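Local structure of lipase C (Serratia marcescens, 5NEN) at residues A[94-99]-A[246-251]; A[109-114]-A[130-135]. The protein is the membrane fusion protein of a type I secretion system, probably bridging inner-membrane transporter and outer-membrane channel in lipase export. All blocks are in the same frame, centred on the assembly; numbering follows the deposited sequence.

From the N terminus the chain runs from strand 43-46 into helix 76-103, passes through the loop after residue 103, which includes 109-112, and the short helix 113-117, and enters the long helix 122-190, from which helix 195-270 returns. Contact 2 closes a short loop, laying 109-114 on 130-135 near the start of helix 122-190. Contact 1 closes a far larger one, pairing 94-99 of helix 76-103 with 246-251 of helix 195-270, and contact 2 is nested inside it. The two contacts, with centres 11 Å apart, touch directly: through Arg98 NE and Gln131 OE1, probably hydrogen-bonded, helix 76-103 also meets helix 122-190.

Contact 1: residues A[94-99]-A[246-251]; sequences ATEGRL and TQLAQT
Leu99 and Thr251 carry the largest share of the surface buried where helix 76-103 lies against helix 195-270. The short segments run nearly antiparallel, at 152°, with their axes 9.7 Å apart; the CA atoms of Leu99 and Leu248, and of Glu96 and Thr251, lie nearest each other. In Leu99 chi1 sets CG beside the backbone N, and chi2 of -176° carries CD1 onto the backbone between Gln247 and Leu248: CD1 lies 3.5 Å from the amide N of Leu248, with CB of Gln247 beside it at 3.7 Å. One methyl therefore rests on the helix surface itself.

Lower on the same side chain, Leu99 CB meets CD1 of Leu248 at 4.0 Å. That CD1 is shared, since CG of Glu96 touches it as well. Thr251 presents its two branches to different neighbours. Its methyl CG2, anti to the backbone N, meets the aliphatic part of Glu96, coming within 3.5 Å of CB, while its hydroxyl OG1 is approached by the methyl CG2 of Thr95, also at 3.5 Å. Glu96 continues extended as far as CD, with OE2 passing 3.7 Å from the same Thr251 CG2. Its side chain and that of Thr251 cross at a slant.

On another flank, helix 76-103 is covered by helix 122-190, where Ala94 and Thr95 touch Gln131 and Arg98 touches Leu134. Arg98 also forms a salt bridge with Glu102 in its own helix.

No hydrogen bond or salt bridge spans the two segments. This junction within the AprE-like helical hairpin rests mainly on van der Waals contacts of methyl and methylene groups, some against backbone or hydroxyl atoms: Thr95 enters by its methyl, Glu96 mainly by its methylenes, and Thr251 by both branches.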
loop_
_atom_site.group_PDB
_atom_site.type_symbol
_atom_site.label_atom_id
_atom_site.label_comp_id
_atom_site.label_asym_id
_atom_site.label_seq_id
_atom_site.Cartn_x
_atom_site.Cartn_y
_atom_site.Cartn_z
ATOM N N ALA A 94 12.273 -5.954 -11.141
ATOM C CA ALA A 94 10.924 -5.495 -11.411
ATOM C C ALA A 94 10.478 -4.593 -10.272
ATOM O O ALA A 94 10.127 -3.408 -10.470
ATOM C CB ALA A 94 9.975 -6.678 -11.558
ATOM N N THR A 95 10.585 -5.127 -9.063
ATOM C CA THR A 95 10.141 -4.381 -7.899
ATOM C C THR A 95 10.768 -3.010 -7.744
ATOM O O THR A 95 10.106 -2.031 -7.415
ATOM C CB THR A 95 10.420 -5.195 -6.678
ATOM O OG1 THR A 95 9.480 -6.276 -6.679
ATOM C CG2 THR A 95 10.260 -4.361 -5.390
ATOM N N GLU A 96 12.046 -2.954 -8.042
ATOM C CA GLU A 96 12.838 -1.758 -7.925
ATOM C C GLU A 96 12.386 -0.723 -8.955
ATOM O O GLU A 96 12.372 0.478 -8.678
ATOM C CB GLU A 96 14.299 -2.119 -8.115
ATOM C CG GLU A 96 15.230 -1.076 -7.678
ATOM C CD GLU A 96 16.658 -1.495 -7.879
ATOM O OE1 GLU A 96 17.084 -1.665 -9.045
ATOM O OE2 GLU A 96 17.340 -1.717 -6.860
ATOM N N GLY A 97 12.028 -1.190 -10.148
ATOM C CA GLY A 97 11.507 -0.281 -11.156
ATOM C C GLY A 97 10.243 0.346 -10.598
ATOM O O GLY A 97 10.012 1.583 -10.713
ATOM N N ARG A 98 9.431 -0.490 -9.945
ATOM C CA ARG A 98 8.174 0.031 -9.395
ATOM C C ARG A 98 8.436 1.045 -8.298
ATOM O O ARG A 98 7.897 2.148 -8.331
ATOM C CB ARG A 98 7.265 -1.079 -8.865
ATOM C CG ARG A 98 6.167 -0.570 -7.957
ATOM C CD ARG A 98 5.187 -1.692 -7.589
ATOM N NE ARG A 98 5.689 -2.573 -6.528
ATOM C CZ ARG A 98 5.700 -2.266 -5.236
ATOM N NH1 ARG A 98 5.272 -1.077 -4.810
ATOM N NH2 ARG A 98 6.169 -3.138 -4.364
ATOM N N LEU A 99 9.277 0.693 -7.336
ATOM C CA LEU A 99 9.508 1.597 -6.226
ATOM C C LEU A 99 10.091 2.930 -6.698
ATOM O O LEU A 99 9.643 3.957 -6.247
ATOM C CB LEU A 99 10.417 0.953 -5.185
ATOM C CG LEU A 99 9.608 -0.133 -4.483
ATOM C CD1 LEU A 99 10.374 -0.790 -3.364
ATOM C CD2 LEU A 99 8.331 0.462 -3.959
ATOM N N THR A 246 11.871 3.394 2.381
ATOM C CA THR A 246 12.351 2.238 3.129
ATOM C C THR A 246 12.403 1.001 2.274
ATOM O O THR A 246 13.461 0.412 2.086
ATOM C CB THR A 246 11.461 1.932 4.341
ATOM O OG1 THR A 246 11.406 3.082 5.197
ATOM C CG2 THR A 246 12.030 0.762 5.117
ATOM N N GLN A 247 11.259 0.666 1.697
ATOM C CA GLN A 247 11.104 -0.523 0.889
ATOM C C GLN A 247 12.137 -0.524 -0.229
ATOM O O GLN A 247 12.752 -1.560 -0.505
ATOM C CB GLN A 247 9.705 -0.558 0.307
ATOM C CG GLN A 247 8.582 -0.483 1.326
ATOM C CD GLN A 247 7.406 -1.337 0.930
ATOM O OE1 GLN A 247 7.524 -2.247 0.088
ATOM N NE2 GLN A 247 6.252 -1.043 1.510
ATOM N N LEU A 248 12.340 0.638 -0.858
ATOM C CA LEU A 248 13.356 0.753 -1.896
ATOM C C LEU A 248 14.727 0.400 -1.307
ATOM O O LEU A 248 15.556 -0.260 -1.961
ATOM C CB LEU A 248 13.441 2.148 -2.488
ATOM C CG LEU A 248 14.567 2.233 -3.554
ATOM C CD1 LEU A 248 14.392 1.200 -4.636
ATOM C CD2 LEU A 248 14.782 3.612 -4.179
ATOM N N ALA A 249 15.000 0.895 -0.099
ATOM C CA ALA A 249 16.294 0.599 0.491
ATOM C C ALA A 249 16.449 -0.917 0.605
ATOM O O ALA A 249 17.524 -1.478 0.306
ATOM C CB ALA A 249 16.441 1.262 1.836
ATOM N N GLN A 250 15.356 -1.570 1.004
ATOM C CA GLN A 250 15.348 -3.017 1.166
ATOM C C GLN A 250 15.670 -3.708 -0.148
ATOM O O GLN A 250 16.536 -4.596 -0.250
ATOM C CB GLN A 250 13.999 -3.500 1.663
ATOM C CG GLN A 250 14.061 -4.899 2.180
ATOM C CD GLN A 250 15.339 -5.139 2.977
ATOM O OE1 GLN A 250 15.545 -4.528 4.023
ATOM N NE2 GLN A 250 16.185 -6.049 2.500
ATOM N N THR A 251 14.968 -3.264 -1.168
ATOM C CA THR A 251 15.185 -3.812 -2.479
ATOM C C THR A 251 16.618 -3.604 -2.935
ATOM O O THR A 251 17.193 -4.501 -3.502
ATOM C CB THR A 251 14.209 -3.209 -3.450
ATOM O OG1 THR A 251 12.946 -3.870 -3.269
ATOM C CG2 THR A 251 14.682 -3.414 -4.884
#

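Contact 2: residues A[109-114]-A[130-135]; sequences VTFSPI and LQTQLF
Val109 and Phe111, in the loop that leads from helix 76-103 to the short helix 113-117, pack against Gln131, Thr132 and Phe135 of helix 122-190, within the AprE-like long alpha-helical hairpin. Ser112 holds the N-cap position of the short helix.

The apolar packing centres on Val109. Its CB sits over one face of the Phe135 ring, 4.2 Å above the plane and displaced toward the rim. Within the loop, Val109 CG2 likewise covers one face of Phe111, again nearer the rim than the centre.

Phe111 meets the helix with the edge of its ring. Its CG is anti to the carbonyl carbon (chi1 -67°), and the far end of the ring reaches Gln131 CB, which is 4.0 Å from CZ. The ring and the amide of Gln131 have planes 86° apart.

Val109 also makes van der Waals contacts that involve polar atoms: its amide N lies 3.9 Å from Phe135 CE2, and its other methyl, CG1, is 4.0 Å from Thr132 OG1. Leu130, Gln133 and Leu134, on the same helix as Thr132, pack against Gly155, Gln151 and Gly148 of the second subunit.

No hydrogen bond crosses the two segments, and the polar ends find partners elsewhere. Gln131 OE1 is hydrogen-bonded to Arg98 NE of helix 76-103. The hydroxyl of Thr132 is hydrogen-bonded to the carbonyl oxygen of Ile128, and in the plane of the Phe111 ring its OG1 lies 3.5 Å from CE2.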
loop_
_atom_site.group_PDB
_atom_site.type_symbol
_atom_site.label_atom_id
_atom_site.label_comp_id
_atom_site.label_asym_id
_atom_site.label_seq_id
_atom_site.Cartn_x
_atom_site.Cartn_y
_atom_site.Cartn_z
ATOM N N VAL A 109 5.475 3.282 -14.768
ATOM C CA VAL A 109 6.647 2.514 -14.344
ATOM C C VAL A 109 7.541 2.217 -15.560
ATOM O O VAL A 109 7.052 1.938 -16.660
ATOM C CB VAL A 109 6.228 1.202 -13.628
ATOM C CG1 VAL A 109 5.859 0.132 -14.629
ATOM C CG2 VAL A 109 7.320 0.704 -12.725
ATOM N N THR A 110 8.852 2.343 -15.377
ATOM C CA THR A 110 9.800 2.050 -16.450
ATOM C C THR A 110 10.893 1.092 -15.978
ATOM O O THR A 110 11.689 1.427 -15.093
ATOM C CB THR A 110 10.428 3.350 -16.979
ATOM O OG1 THR A 110 9.390 4.145 -17.548
ATOM C CG2 THR A 110 11.527 3.087 -18.034
ATOM N N PHE A 111 10.930 -0.093 -16.583
ATOM C CA PHE A 111 11.788 -1.183 -16.127
ATOM C C PHE A 111 13.201 -1.211 -16.706
ATOM O O PHE A 111 13.447 -0.728 -17.808
ATOM C CB PHE A 111 11.117 -2.496 -16.453
ATOM C CG PHE A 111 9.851 -2.747 -15.688
ATOM C CD1 PHE A 111 9.889 -3.157 -14.360
ATOM C CD2 PHE A 111 8.618 -2.568 -16.300
ATOM C CE1 PHE A 111 8.707 -3.390 -13.647
ATOM C CE2 PHE A 111 7.441 -2.809 -15.607
ATOM C CZ PHE A 111 7.483 -3.214 -14.275
ATOM N N SER A 112 14.110 -1.839 -15.968
ATOM C CA SER A 112 15.522 -1.891 -16.331
ATOM C C SER A 112 15.701 -2.524 -17.694
ATOM O O SER A 112 14.996 -3.454 -18.055
ATOM C CB SER A 112 16.301 -2.685 -15.278
ATOM O OG SER A 112 17.697 -2.546 -15.427
ATOM N N PRO A 113 16.646 -2.024 -18.465
ATOM C CA PRO A 113 16.848 -2.610 -19.787
ATOM C C PRO A 113 17.231 -4.076 -19.701
ATOM O O PRO A 113 16.925 -4.820 -20.636
ATOM C CB PRO A 113 17.983 -1.782 -20.374
ATOM C CG PRO A 113 17.870 -0.475 -19.691
ATOM C CD PRO A 113 17.424 -0.789 -18.276
ATOM N N ILE A 114 17.847 -4.503 -18.599
ATOM C CA ILE A 114 18.151 -5.930 -18.478
ATOM C C ILE A 114 16.899 -6.753 -18.605
ATOM O O ILE A 114 16.840 -7.698 -19.389
ATOM C CB ILE A 114 18.787 -6.321 -17.147
ATOM C CG1 ILE A 114 20.083 -5.580 -16.938
ATOM C CG2 ILE A 114 19.099 -7.792 -17.151
ATOM C CD1 ILE A 114 20.022 -4.661 -15.827
ATOM N N LEU A 130 2.851 -8.317 -13.070
ATOM C CA LEU A 130 2.398 -8.177 -11.679
ATOM C C LEU A 130 2.819 -6.846 -11.083
ATOM O O LEU A 130 2.057 -6.227 -10.362
ATOM C CB LEU A 130 2.918 -9.327 -10.800
ATOM C CG LEU A 130 2.098 -9.637 -9.539
ATOM C CD1 LEU A 130 2.260 -11.074 -9.049
ATOM C CD2 LEU A 130 2.523 -8.705 -8.443
ATOM N N GLN A 131 4.055 -6.438 -11.351
ATOM C CA GLN A 131 4.582 -5.200 -10.806
ATOM C C GLN A 131 3.835 -4.024 -11.416
ATOM O O GLN A 131 3.492 -3.072 -10.723
ATOM C CB GLN A 131 6.069 -5.087 -11.086
ATOM C CG GLN A 131 6.915 -5.807 -10.054
ATOM C CD GLN A 131 6.510 -5.533 -8.625
ATOM O OE1 GLN A 131 6.403 -4.379 -8.198
ATOM N NE2 GLN A 131 6.322 -6.594 -7.858
ATOM N N THR A 132 3.580 -4.084 -12.716
ATOM C CA THR A 132 2.812 -3.024 -13.357
ATOM C C THR A 132 1.410 -2.936 -12.758
ATOM O O THR A 132 0.873 -1.840 -12.541
ATOM C CB THR A 132 2.691 -3.234 -14.850
ATOM O OG1 THR A 132 4.002 -3.346 -15.422
ATOM C CG2 THR A 132 2.003 -2.053 -15.446
ATOM N N GLN A 133 0.830 -4.103 -12.487
ATOM C CA GLN A 133 -0.478 -4.185 -11.863
ATOM C C GLN A 133 -0.397 -3.477 -10.511
ATOM O O GLN A 133 -0.990 -2.419 -10.302
ATOM C CB GLN A 133 -0.887 -5.657 -11.696
ATOM C CG GLN A 133 -2.350 -6.035 -11.977
ATOM C CD GLN A 133 -2.547 -7.533 -12.322
ATOM O OE1 GLN A 133 -1.717 -8.382 -12.000
ATOM N NE2 GLN A 133 -3.672 -7.846 -12.953
ATOM N N LEU A 134 0.448 -4.004 -9.642
ATOM C CA LEU A 134 0.594 -3.517 -8.276
ATOM C C LEU A 134 0.855 -2.010 -8.272
ATOM O O LEU A 134 0.368 -1.295 -7.385
ATOM C CB LEU A 134 1.715 -4.286 -7.563
ATOM C CG LEU A 134 2.067 -3.944 -6.108
ATOM C CD1 LEU A 134 0.865 -3.672 -5.179
ATOM C CD2 LEU A 134 2.887 -5.059 -5.538
ATOM N N PHE A 135 1.577 -1.521 -9.279
ATOM C CA PHE A 135 1.794 -0.081 -9.390
ATOM C C PHE A 135 0.473 0.638 -9.674
ATOM O O PHE A 135 0.062 1.503 -8.908
ATOM C CB PHE A 135 2.816 0.225 -10.465
ATOM C CG PHE A 135 3.023 1.692 -10.705
ATOM C CD1 PHE A 135 3.766 2.456 -9.813
ATOM C CD2 PHE A 135 2.518 2.302 -11.831
ATOM C CE1 PHE A 135 3.984 3.809 -10.039
ATOM C CE2 PHE A 135 2.735 3.652 -12.067
ATOM C CZ PHE A 135 3.462 4.400 -11.171
#